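Shikimate dehydrogenase (NADP(+)) (PDB 3U62) probably catalyses the reversible NADPH-linked reduction of 3-dehydroshikimate to shikimate, a step in chorismate and aromatic amino acid biosynthesis. Local coordinates at residues A122-L127 against K146-P151. Numbering follows the deposited sequence.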
loop_
_atom_site.group_PDB
_atom_site.type_symbol
_atom_site.label_atom_id
_atom_site.label_comp_id
_atom_site.label_asym_id
_atom_site.label_seq_id
_atom_site.Cartn_x
_atom_site.Cartn_y
_atom_site.Cartn_z
ATOM N N ALA A 122 -3.664 4.640 -4.504
ATOM C CA ALA A 122 -2.623 3.896 -5.214
ATOM C C ALA A 122 -3.202 2.669 -5.920
ATOM O O ALA A 122 -2.855 2.389 -7.070
ATOM C CB ALA A 122 -1.512 3.492 -4.259
ATOM N N VAL A 123 -4.083 1.951 -5.226
ATOM C CA VAL A 123 -4.753 0.779 -5.791
ATOM C C VAL A 123 -5.627 1.174 -6.987
ATOM O O VAL A 123 -5.568 0.526 -8.034
ATOM C CB VAL A 123 -5.576 0.014 -4.715
ATOM C CG1 VAL A 123 -6.542 -0.980 -5.350
ATOM C CG2 VAL A 123 -4.642 -0.700 -3.747
ATOM N N ILE A 124 -6.412 2.240 -6.831
ATOM C CA ILE A 124 -7.265 2.742 -7.913
ATOM C C ILE A 124 -6.431 3.128 -9.139
ATOM O O ILE A 124 -6.771 2.752 -10.264
ATOM C CB ILE A 124 -8.153 3.932 -7.458
ATOM C CG1 ILE A 124 -9.116 3.489 -6.351
ATOM C CG2 ILE A 124 -8.944 4.503 -8.642
ATOM C CD1 ILE A 124 -9.612 4.631 -5.470
ATOM N N TYR A 125 -5.342 3.860 -8.912
ATOM C CA TYR A 125 -4.425 4.245 -9.985
ATOM C C TYR A 125 -3.889 3.011 -10.709
ATOM O O TYR A 125 -3.867 2.973 -11.940
ATOM C CB TYR A 125 -3.269 5.088 -9.438
ATOM C CG TYR A 125 -2.352 5.657 -10.502
ATOM C CD1 TYR A 125 -2.609 6.902 -11.077
ATOM C CD2 TYR A 125 -1.222 4.956 -10.926
ATOM C CE1 TYR A 125 -1.768 7.431 -12.053
ATOM C CE2 TYR A 125 -0.376 5.474 -11.900
ATOM C CZ TYR A 125 -0.654 6.710 -12.459
ATOM O OH TYR A 125 0.180 7.226 -13.423
ATOM N N ALA A 126 -3.472 2.010 -9.936
ATOM C CA ALA A 126 -2.965 0.755 -10.487
ATOM C C ALA A 126 -4.016 0.046 -11.342
ATOM O O ALA A 126 -3.714 -0.403 -12.453
ATOM C CB ALA A 126 -2.483 -0.154 -9.369
ATOM N N LEU A 127 -5.240 -0.044 -10.824
ATOM C CA LEU A 127 -6.348 -0.683 -11.536
ATOM C C LEU A 127 -6.655 0.018 -12.856
ATOM O O LEU A 127 -6.860 -0.640 -13.878
ATOM C CB LEU A 127 -7.604 -0.733 -10.660
ATOM C CG LEU A 127 -7.594 -1.651 -9.434
ATOM C CD1 LEU A 127 -8.729 -1.288 -8.488
ATOM C CD2 LEU A 127 -7.661 -3.126 -9.820
ATOM N N LYS A 146 -14.118 12.935 -0.444
ATOM C CA LYS A 146 -14.042 14.207 -1.162
ATOM C C LYS A 146 -12.664 14.470 -1.779
ATOM O O LYS A 146 -12.521 15.330 -2.651
ATOM C CB LYS A 146 -14.494 15.368 -0.269
ATOM C CG LYS A 146 -16.002 15.386 -0.040
ATOM C CD LYS A 146 -16.444 16.523 0.862
ATOM C CE LYS A 146 -17.965 16.549 0.978
ATOM N NZ LYS A 146 -18.439 17.603 1.928
ATOM N N ALA A 147 -11.660 13.718 -1.329
ATOM C CA ALA A 147 -10.320 13.785 -1.906
ATOM C C ALA A 147 -10.189 12.904 -3.152
ATOM O O ALA A 147 -9.178 12.966 -3.857
ATOM C CB ALA A 147 -9.275 13.403 -0.863
ATOM N N LEU A 148 -11.213 12.094 -3.420
ATOM C CA LEU A 148 -11.208 11.196 -4.575
ATOM C C LEU A 148 -11.647 11.919 -5.840
ATOM O O LEU A 148 -12.779 12.411 -5.926
ATOM C CB LEU A 148 -12.121 9.990 -4.333
ATOM C CG LEU A 148 -11.697 8.928 -3.315
ATOM C CD1 LEU A 148 -12.854 7.957 -3.085
ATOM C CD2 LEU A 148 -10.450 8.175 -3.773
ATOM N N ASP A 149 -10.749 11.976 -6.820
ATOM C CA ASP A 149 -11.050 12.595 -8.112
ATOM C C ASP A 149 -11.137 11.572 -9.243
ATOM O O ASP A 149 -11.497 11.915 -10.372
ATOM C CB ASP A 149 -10.008 13.666 -8.448
ATOM C CG ASP A 149 -10.057 14.851 -7.500
ATOM O OD1 ASP A 149 -11.149 15.173 -6.981
ATOM O OD2 ASP A 149 -8.995 15.475 -7.281
ATOM N N PHE A 150 -10.811 10.321 -8.929
ATOM C CA PHE A 150 -10.826 9.227 -9.899
ATOM C C PHE A 150 -12.243 8.902 -10.386
ATOM O O PHE A 150 -13.214 9.169 -9.675
ATOM C CB PHE A 150 -10.197 7.974 -9.285
ATOM C CG PHE A 150 -8.720 8.090 -9.032
ATOM C CD1 PHE A 150 -8.232 8.185 -7.733
ATOM C CD2 PHE A 150 -7.814 8.095 -10.089
ATOM C CE1 PHE A 150 -6.863 8.287 -7.489
ATOM C CE2 PHE A 150 -6.443 8.197 -9.856
ATOM C CZ PHE A 150 -5.967 8.293 -8.553
ATOM N N PRO A 151 -12.362 8.321 -11.600
ATOM C CA PRO A 151 -13.669 7.939 -12.145
ATOM C C PRO A 151 -14.207 6.666 -11.486
ATOM O O PRO A 151 -14.212 5.589 -12.092
ATOM C CB PRO A 151 -13.380 7.723 -13.635
ATOM C CG PRO A 151 -11.946 7.345 -13.690
ATOM C CD PRO A 151 -11.267 8.054 -12.554
#
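I124, on a turn of helix 118-129, faces F150 in the loop that runs from helix 142-146 into strand 153-156, and their CA atoms, 7.7 Å apart, are the closest CA pair between the two segments. No hydrogen bond crosses between 122-127 and 146-151; the contact is made by apolar side chains. I124 and F150 carry most of it. CG2 of I124 lies over one face of the F150 ring in a CH-pi contact, 4.0 Å from the ring centroid and 27° off the normal; the flat face of a phenylalanine is well suited to receive a methyl. I124 CG2 comes nearest to F150 CG, at 3.6 Å, with F150 CB almost as near, so the methyl sits over the root of the ring rather than its far end. Beta-branching suits isoleucine to this place, because its two arms serve two partners. With CG2 anti to the backbone N, that methyl meets the phenylalanine, while the longer arm through CG1 (chi1 -63°) carries CD1 to L148 CD2, 4.0 Å away. These two aliphatic side chains cross at about a right angle. Leucine, wholly apolar, fits the buried position of L148, whose side chain also touches A116, a residue predicted to bind NADP(+). Y125, partly exposed, offers its ring edge to F150 CE2, which lies 4.2 Å from Y125 CD1, and meets W95 of helix 94-101 edge-to-face. F150 also touches R121 and L128, so its contacts run along about two turns of the helix. The contact thus joins the helix following the first strand of the Rossmann-type domain, after its glycine-rich GAGGA turn, to the loop entering outer strand 153-156, within one flank of the nucleotide-binding fold expected for a shikimate dehydrogenase.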